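Beta-fructofuranosidase (PDB 6NOB) probably hydrolyses terminal non-reducing beta-D-fructofuranoside residues in substrates such as sucrose, as a family 32 glycoside hydrolase. Local coordinates at residues W128-N133 with F145-P150; Q139-L144 with H162-D167; Y374-L379 with Y435-S440. One frame throughout, in Å; residues are numbered along the deposited sequence.

In the fold
Interactions 1 and 2 follow one another across three antiparallel neighbours of one mixed sheet: strand 141-149 lies between strands 127-138 and 159-165 and serves both, and the centres of the two interactions are 16 Å apart. They meet where F145 CZ lies 3.3 Å from H162 NE2. Interaction 3 joins strand 435-442 to the chain around the corner at C376, its centre 14 Å from that of interaction 1, and D131 OD2 packs 3.2 Å from C376 SG. Interactions 1 and 3 both border the bound di(hydroxyethyl)ether, at a site where the WMNDPN and EC sequences match family 32 active-site motifs. Interaction 2 is set back, its nearest atoms about 7 Å from those of interaction 3.

Interaction 1: residues W128-N133 with F145-P150; sequences WMNDPN and FFQLNP. With PEG (di(hydroxyethyl)ether), chain G.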
# COMPACT_ATOMS: atom_id res chain seq x y z
N TRP A 128 11.98 2.85 3.70
CA TRP A 128 10.56 3.19 3.82
C TRP A 128 9.78 2.83 2.57
O TRP A 128 10.27 3.02 1.45
CB TRP A 128 10.39 4.69 4.11
CG TRP A 128 8.99 5.20 3.92
CD1 TRP A 128 8.39 5.56 2.75
CD2 TRP A 128 8.01 5.45 4.95
NE1 TRP A 128 7.10 5.99 2.98
CE2 TRP A 128 6.85 5.93 4.32
CE3 TRP A 128 8.01 5.30 6.34
CZ2 TRP A 128 5.70 6.27 5.03
CZ3 TRP A 128 6.87 5.63 7.05
CH2 TRP A 128 5.73 6.12 6.39
N MET A 129 8.55 2.36 2.77
CA MET A 129 7.62 2.08 1.68
C MET A 129 6.20 2.42 2.14
O MET A 129 5.84 2.13 3.28
CB MET A 129 7.69 0.61 1.25
CG MET A 129 6.54 0.17 0.35
SD MET A 129 6.55 -1.60 -0.02
CE MET A 129 5.89 -2.28 1.50
N ASN A 130 5.40 3.03 1.25
CA ASN A 130 3.97 3.10 1.52
C ASN A 130 3.12 2.57 0.36
O ASN A 130 3.13 1.36 0.10
CB ASN A 130 3.53 4.52 1.94
CG ASN A 130 4.15 5.63 1.11
OD1 ASN A 130 5.36 5.81 1.10
ND2 ASN A 130 3.30 6.41 0.46
N ASP A 131 2.40 3.45 -0.34
CA ASP A 131 1.27 3.03 -1.17
C ASP A 131 1.68 2.01 -2.23
O ASP A 131 2.75 2.15 -2.84
CB ASP A 131 0.66 4.24 -1.89
CG ASP A 131 0.22 5.34 -0.95
OD1 ASP A 131 0.56 5.30 0.25
OD2 ASP A 131 -0.46 6.25 -1.44
N PRO A 132 0.85 1.00 -2.50
CA PRO A 132 1.05 0.19 -3.71
C PRO A 132 0.61 0.95 -4.95
O PRO A 132 -0.40 1.67 -4.93
CB PRO A 132 0.15 -1.03 -3.46
CG PRO A 132 -0.95 -0.50 -2.59
CD PRO A 132 -0.31 0.55 -1.71
N ASN A 133 1.38 0.80 -6.03
CA ASN A 133 1.13 1.53 -7.26
C ASN A 133 1.17 0.59 -8.46
O ASN A 133 1.75 -0.49 -8.41
CB ASN A 133 2.16 2.65 -7.48
CG ASN A 133 2.23 3.63 -6.32
OD1 ASN A 133 3.30 4.16 -6.01
ND2 ASN A 133 1.09 3.88 -5.68
N PHE A 145 4.20 -2.08 -8.00
CA PHE A 145 5.00 -0.90 -7.74
C PHE A 145 4.61 -0.34 -6.37
O PHE A 145 3.56 -0.67 -5.83
CB PHE A 145 4.82 0.17 -8.82
CG PHE A 145 5.13 -0.32 -10.22
CD1 PHE A 145 4.18 -0.99 -10.97
CD2 PHE A 145 6.38 -0.09 -10.78
CE1 PHE A 145 4.47 -1.43 -12.25
CE2 PHE A 145 6.68 -0.52 -12.06
CZ PHE A 145 5.73 -1.19 -12.80
N PHE A 146 5.48 0.51 -5.82
CA PHE A 146 5.17 1.05 -4.50
C PHE A 146 5.94 2.33 -4.24
O PHE A 146 7.07 2.50 -4.69
CB PHE A 146 5.45 0.03 -3.39
CG PHE A 146 6.82 -0.58 -3.44
CD1 PHE A 146 7.06 -1.75 -4.14
CD2 PHE A 146 7.88 0.01 -2.75
CE1 PHE A 146 8.32 -2.32 -4.18
CE2 PHE A 146 9.14 -0.56 -2.77
CZ PHE A 146 9.36 -1.72 -3.49
N GLN A 147 5.28 3.23 -3.51
CA GLN A 147 5.93 4.42 -2.99
C GLN A 147 7.11 4.03 -2.11
O GLN A 147 6.99 3.16 -1.25
CB GLN A 147 4.92 5.24 -2.18
CG GLN A 147 3.78 5.82 -3.00
CD GLN A 147 4.24 6.97 -3.88
OE1 GLN A 147 4.28 8.12 -3.44
NE2 GLN A 147 4.58 6.67 -5.13
N LEU A 148 8.25 4.69 -2.32
CA LEU A 148 9.50 4.25 -1.72
C LEU A 148 10.39 5.44 -1.39
O LEU A 148 10.51 6.38 -2.19
CB LEU A 148 10.24 3.29 -2.65
CG LEU A 148 11.74 3.05 -2.40
CD1 LEU A 148 11.95 2.14 -1.20
CD2 LEU A 148 12.40 2.48 -3.64
N ASN A 149 11.01 5.40 -0.22
CA ASN A 149 12.10 6.31 0.13
C ASN A 149 13.32 5.47 0.48
O ASN A 149 13.36 4.87 1.57
CB ASN A 149 11.73 7.22 1.30
CG ASN A 149 12.95 7.90 1.91
OD1 ASN A 149 13.89 8.28 1.21
ND2 ASN A 149 12.94 8.05 3.23
N PRO A 150 14.34 5.40 -0.38
CA PRO A 150 15.50 4.55 -0.10
C PRO A 150 16.55 5.18 0.81
O PRO A 150 17.61 4.58 1.00
CB PRO A 150 16.08 4.32 -1.50
CG PRO A 150 15.77 5.57 -2.23
CD PRO A 150 14.44 6.05 -1.70
C1 PEG G . 2.77 9.96 -0.94
O1 PEG G . 3.69 8.90 -0.87
C2 PEG G . 1.70 9.60 -1.97
O2 PEG G . 0.45 9.90 -1.43
C3 PEG G . 0.09 9.09 -0.35
C4 PEG G . -1.43 8.91 -0.37
O4 PEG G . -1.91 9.32 -1.62
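Q147 reaches across a beta bulge to N130, D131 and N133 in an antiparallel hairpin. The register slips by one residue between M129 and P132, and the backbone N and O of Q147 bond to D131 O and N130 N, so a single residue faces two. Its CB packs 3.3 Å from N130 ND2. CG lies 3.5 Å from N133 OD1 and also meets D131 CB. The chain bends about CB-CG (chi2 -72°), and the terminal amide divides its two ends. Q147 NE2 donates to N133 OD1 at 3.0 Å and also to A194 O. Q147 OE1 accepts from O1 of the bound di(hydroxyethyl)ether at 2.7 Å. That same O1 accepts from N130 ND2 at 2.8 Å, so the ligand hydroxyl bridges the two amides. N130 is itself held at both ends, because W128 NE1 donates to N130 OD1 at 2.6 Å and N130 ND2 reaches D131 OD1 from above the carboxylate plane, 71° out of it. D131 OD2 bonds to S196 OG. The sequence WMNDPN matches the family 32 motif that carries the nucleophilic aspartate, consistent with this face lining the substrate pocket. On the other face, that of M129 and F146, the contact is apolar: M129 SD sits 3.8 Å from the centroid of the F146 ring, 27° off its normal, a Met-aromatic contact. Strand 468-481 runs parallel to strand 127-138 and sets M472 against M129, P132 and F146, whereas strand 159-165 pairs antiparallel with strand 141-149 and brings W160 against N133, Q147 and F145.

Interaction 2: residues Q139-L144 with H162-D167; sequences QGRYHL and HAVSRD
H143 and H162 meet rim to rim at the compact end of this antiparallel pairing. H143 ND1 and H162 NE2 are 2.9 Å apart in a nearly straight hydrogen bond (166°) in which either could be the donor. V164 closes one face of the H143 ring: its CG2, turned anti to the backbone N, lies 3.8 Å from the ring centroid and 13° off the normal, a CH-pi contact. The same methyl reaches R141 CB at 3.5 Å. Along the backbone, L144 N to A163 O and A163 N to L144 O are both 2.8 Å, and a like pair of bonds ties Y142 to S165. The other end is looser and meets solvent. There R141 NH2 and R166 NH2 approach to 3.2 Å as like charges, with R166 NH2 over one face of the R141 guanidinium and the planes 44° apart. D87 probably offsets this repulsion through a salt bridge to R141 and a weak, long ion pair to R166. The strand ends in an ST turn, D167 N donating to S165 OG at 3.0 Å. Strand 127-138 flanks strand 141-149, its C136 bonded to H143 through the backbone, while helix 491-497 touches Y142 and D167.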
# COMPACT_ATOMS: atom_id res chain seq x y z
N GLN A 139 1.87 -9.62 -19.27
CA GLN A 139 2.63 -10.68 -19.92
C GLN A 139 2.90 -11.84 -18.96
O GLN A 139 4.03 -12.30 -18.80
CB GLN A 139 3.94 -10.12 -20.50
CG GLN A 139 3.74 -9.31 -21.78
CD GLN A 139 4.99 -8.55 -22.21
OE1 GLN A 139 6.04 -8.66 -21.59
NE2 GLN A 139 4.86 -7.77 -23.27
N GLY A 140 1.83 -12.29 -18.30
CA GLY A 140 1.89 -13.45 -17.44
C GLY A 140 2.32 -13.19 -16.01
O GLY A 140 2.28 -14.12 -15.20
N ARG A 141 2.72 -11.97 -15.67
CA ARG A 141 3.22 -11.68 -14.33
C ARG A 141 2.37 -10.60 -13.67
O ARG A 141 1.83 -9.71 -14.34
CB ARG A 141 4.68 -11.22 -14.37
CG ARG A 141 5.64 -12.22 -14.99
CD ARG A 141 7.02 -11.61 -15.14
NE ARG A 141 7.75 -12.16 -16.28
CZ ARG A 141 8.70 -13.08 -16.18
NH1 ARG A 141 9.32 -13.52 -17.27
NH2 ARG A 141 9.04 -13.56 -14.99
N TYR A 142 2.27 -10.68 -12.35
CA TYR A 142 1.66 -9.63 -11.55
C TYR A 142 2.74 -8.62 -11.17
O TYR A 142 3.81 -9.00 -10.69
CB TYR A 142 1.01 -10.20 -10.29
CG TYR A 142 -0.05 -11.24 -10.56
CD1 TYR A 142 -1.34 -10.87 -10.91
CD2 TYR A 142 0.24 -12.60 -10.45
CE1 TYR A 142 -2.32 -11.82 -11.15
CE2 TYR A 142 -0.73 -13.55 -10.69
CZ TYR A 142 -2.00 -13.16 -11.04
OH TYR A 142 -2.97 -14.11 -11.29
N HIS A 143 2.45 -7.34 -11.38
CA HIS A 143 3.41 -6.27 -11.15
C HIS A 143 2.97 -5.43 -9.96
O HIS A 143 1.83 -4.96 -9.92
CB HIS A 143 3.57 -5.40 -12.39
CG HIS A 143 4.47 -6.00 -13.43
ND1 HIS A 143 5.78 -5.60 -13.60
CD2 HIS A 143 4.25 -6.98 -14.34
CE1 HIS A 143 6.32 -6.30 -14.58
NE2 HIS A 143 5.42 -7.14 -15.04
N LEU A 144 3.88 -5.24 -9.01
CA LEU A 144 3.63 -4.43 -7.83
C LEU A 144 4.66 -3.31 -7.79
O LEU A 144 5.86 -3.56 -7.59
CB LEU A 144 3.71 -5.29 -6.56
CG LEU A 144 3.75 -4.56 -5.22
CD1 LEU A 144 2.49 -3.73 -5.02
CD2 LEU A 144 3.91 -5.57 -4.10
N HIS A 162 9.63 -1.50 -7.24
CA HIS A 162 9.06 -2.40 -8.24
C HIS A 162 9.38 -3.84 -7.89
O HIS A 162 10.53 -4.18 -7.62
CB HIS A 162 9.59 -2.05 -9.64
CG HIS A 162 8.86 -2.74 -10.75
ND1 HIS A 162 9.34 -2.78 -12.04
CD2 HIS A 162 7.69 -3.42 -10.77
CE1 HIS A 162 8.50 -3.45 -12.81
NE2 HIS A 162 7.49 -3.85 -12.06
N ALA A 163 8.35 -4.69 -7.92
CA ALA A 163 8.49 -6.12 -7.70
C ALA A 163 7.52 -6.86 -8.60
O ALA A 163 6.48 -6.32 -8.99
CB ALA A 163 8.24 -6.50 -6.23
N VAL A 164 7.86 -8.10 -8.93
CA VAL A 164 7.08 -8.90 -9.87
C VAL A 164 6.84 -10.28 -9.28
O VAL A 164 7.62 -10.76 -8.45
CB VAL A 164 7.80 -8.98 -11.24
CG1 VAL A 164 8.95 -9.99 -11.20
CG2 VAL A 164 6.82 -9.30 -12.34
N SER A 165 5.75 -10.92 -9.70
CA SER A 165 5.36 -12.18 -9.10
C SER A 165 4.53 -12.99 -10.08
O SER A 165 3.84 -12.44 -10.94
CB SER A 165 4.56 -11.97 -7.81
OG SER A 165 3.82 -13.12 -7.44
N ARG A 166 4.61 -14.32 -9.94
CA ARG A 166 3.79 -15.24 -10.72
C ARG A 166 2.60 -15.79 -9.94
O ARG A 166 1.77 -16.48 -10.53
CB ARG A 166 4.65 -16.41 -11.22
CG ARG A 166 5.78 -16.01 -12.15
CD ARG A 166 6.43 -17.25 -12.78
NE ARG A 166 7.32 -16.92 -13.89
CZ ARG A 166 6.91 -16.55 -15.10
NH1 ARG A 166 5.61 -16.46 -15.37
NH2 ARG A 166 7.79 -16.27 -16.05
N ASP A 167 2.50 -15.51 -8.63
CA ASP A 167 1.42 -16.09 -7.84
C ASP A 167 0.82 -15.12 -6.83
O ASP A 167 0.01 -15.55 -6.00
CB ASP A 167 1.92 -17.35 -7.11
CG ASP A 167 3.06 -17.06 -6.14
OD1 ASP A 167 3.43 -15.88 -5.95
OD2 ASP A 167 3.59 -18.04 -5.56

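Interaction 3: residues Y374-L379 with Y435-S440; sequences YECPDL and YYATQS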
# COMPACT_ATOMS: atom_id res chain seq x y z
N TYR A 374 -9.72 13.34 -0.13
CA TYR A 374 -9.56 11.93 -0.43
C TYR A 374 -8.09 11.60 -0.66
O TYR A 374 -7.27 12.46 -0.98
CB TYR A 374 -10.36 11.55 -1.68
CG TYR A 374 -11.76 11.07 -1.43
CD1 TYR A 374 -12.02 10.00 -0.58
CD2 TYR A 374 -12.84 11.67 -2.06
CE1 TYR A 374 -13.31 9.55 -0.36
CE2 TYR A 374 -14.14 11.23 -1.85
CZ TYR A 374 -14.36 10.17 -1.00
OH TYR A 374 -15.65 9.74 -0.79
N GLU A 375 -7.77 10.31 -0.50
CA GLU A 375 -6.49 9.77 -0.93
C GLU A 375 -6.73 8.38 -1.52
O GLU A 375 -7.59 7.64 -1.04
CB GLU A 375 -5.49 9.68 0.24
CG GLU A 375 -4.78 11.01 0.53
CD GLU A 375 -3.56 10.85 1.41
OE1 GLU A 375 -3.64 10.13 2.43
OE2 GLU A 375 -2.52 11.46 1.09
N CYS A 376 -5.99 8.07 -2.59
CA CYS A 376 -6.00 6.77 -3.25
C CYS A 376 -7.41 6.33 -3.63
O CYS A 376 -7.94 5.36 -3.06
CB CYS A 376 -5.34 5.72 -2.36
SG CYS A 376 -3.62 6.12 -1.93
N PRO A 377 -8.05 6.99 -4.59
CA PRO A 377 -9.39 6.58 -5.01
C PRO A 377 -9.34 5.42 -5.99
O PRO A 377 -8.28 5.04 -6.51
CB PRO A 377 -9.93 7.84 -5.69
CG PRO A 377 -8.71 8.45 -6.31
CD PRO A 377 -7.57 8.16 -5.35
N ASP A 378 -10.51 4.84 -6.23
CA ASP A 378 -10.65 3.75 -7.18
C ASP A 378 -12.11 3.65 -7.57
O ASP A 378 -13.00 3.84 -6.73
CB ASP A 378 -10.15 2.42 -6.59
CG ASP A 378 -9.70 1.44 -7.66
OD1 ASP A 378 -10.07 1.62 -8.83
OD2 ASP A 378 -8.96 0.48 -7.32
N LEU A 379 -12.36 3.36 -8.84
CA LEU A 379 -13.72 3.22 -9.36
C LEU A 379 -13.74 2.04 -10.31
O LEU A 379 -13.00 2.02 -11.30
CB LEU A 379 -14.17 4.50 -10.07
CG LEU A 379 -15.63 4.56 -10.52
CD1 LEU A 379 -16.56 4.63 -9.31
CD2 LEU A 379 -15.85 5.74 -11.44
N TYR A 435 -4.83 -0.09 7.70
CA TYR A 435 -5.02 -0.62 6.35
C TYR A 435 -5.37 0.56 5.45
O TYR A 435 -6.48 1.10 5.53
CB TYR A 435 -6.11 -1.68 6.35
CG TYR A 435 -6.42 -2.28 5.00
CD1 TYR A 435 -5.63 -3.29 4.47
CD2 TYR A 435 -7.52 -1.85 4.26
CE1 TYR A 435 -5.91 -3.85 3.23
CE2 TYR A 435 -7.81 -2.41 3.03
CZ TYR A 435 -7.00 -3.40 2.52
OH TYR A 435 -7.30 -3.95 1.29
N TYR A 436 -4.43 0.97 4.61
CA TYR A 436 -4.50 2.27 3.96
C TYR A 436 -4.04 2.16 2.51
O TYR A 436 -3.41 1.18 2.10
CB TYR A 436 -3.64 3.30 4.71
CG TYR A 436 -3.99 4.74 4.42
CD1 TYR A 436 -5.18 5.29 4.89
CD2 TYR A 436 -3.14 5.55 3.68
CE1 TYR A 436 -5.50 6.60 4.63
CE2 TYR A 436 -3.46 6.86 3.42
CZ TYR A 436 -4.64 7.38 3.90
OH TYR A 436 -4.97 8.70 3.64
N ALA A 437 -4.39 3.19 1.74
CA ALA A 437 -3.87 3.39 0.38
C ALA A 437 -4.19 2.20 -0.52
O ALA A 437 -3.32 1.65 -1.20
CB ALA A 437 -2.36 3.66 0.42
N THR A 438 -5.46 1.81 -0.54
CA THR A 438 -5.88 0.68 -1.35
C THR A 438 -5.82 1.02 -2.84
O THR A 438 -6.19 2.13 -3.25
CB THR A 438 -7.30 0.25 -1.00
OG1 THR A 438 -8.18 1.38 -1.11
CG2 THR A 438 -7.36 -0.29 0.42
N GLN A 439 -5.35 0.07 -3.64
CA GLN A 439 -5.51 0.13 -5.08
C GLN A 439 -5.87 -1.26 -5.57
O GLN A 439 -5.39 -2.26 -5.03
CB GLN A 439 -4.24 0.63 -5.78
CG GLN A 439 -4.45 0.88 -7.27
CD GLN A 439 -3.24 1.47 -7.96
OE1 GLN A 439 -2.59 0.82 -8.78
NE2 GLN A 439 -2.93 2.73 -7.63
N SER A 440 -6.71 -1.32 -6.59
CA SER A 440 -7.21 -2.59 -7.11
C SER A 440 -6.87 -2.72 -8.59
O SER A 440 -6.49 -1.76 -9.25
CB SER A 440 -8.72 -2.70 -6.89
OG SER A 440 -9.43 -2.26 -8.03
O HOH W 1 -8.82 2.72 -3.46
O HOH W 2 -7.57 4.57 -0.37
O HOH W 3 -5.84 3.69 -5.58
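D378 OD2 is gripped twice by S440, accepting from S440 OG at 2.9 Å and from S440 N at 3.0 Å. Family 32 enzymes carry a five-bladed beta-propeller, and the contact is consistent with a meeting of innermost strands from adjacent blades; the touching parts, 375-378 and 436-440, run 23° apart end to end. With CG anti to the backbone N (chi1 -154°), D378 turns its carboxylate to S440: the N lies nearly along the C-O axis of OD2, whereas OG comes from above the carboxylate plane, 39° out of it. S440 OG also bonds to R448 NH2, so a second-shell arginine probably steadies the hydroxyl. An alanine at D378 would probably leave both S440 donors without their shared acceptor and open a gap between the strands. Further along, water replaces direct backbone pairing. One water donates to P377 O at 2.9 Å and to T438 O at 2.8 Å, spending both protons on the bridge; a second, between C376 O and T438 O, also contacts T438 OG1. At C376 the chain turns a corner, and its N bonds to D269 OD2. E375, just before it, forms a salt bridge through OE2 with R268 and lies near the bound di(hydroxyethyl)ether; E375-C376 matches the EC motif that in family 32 carries the acid/base glutamate. The modelled approach of E375 to the Y436 hydroxyl is too short to be trusted. At the corner itself, C376 SG rests 3.6 Å from A437 CB.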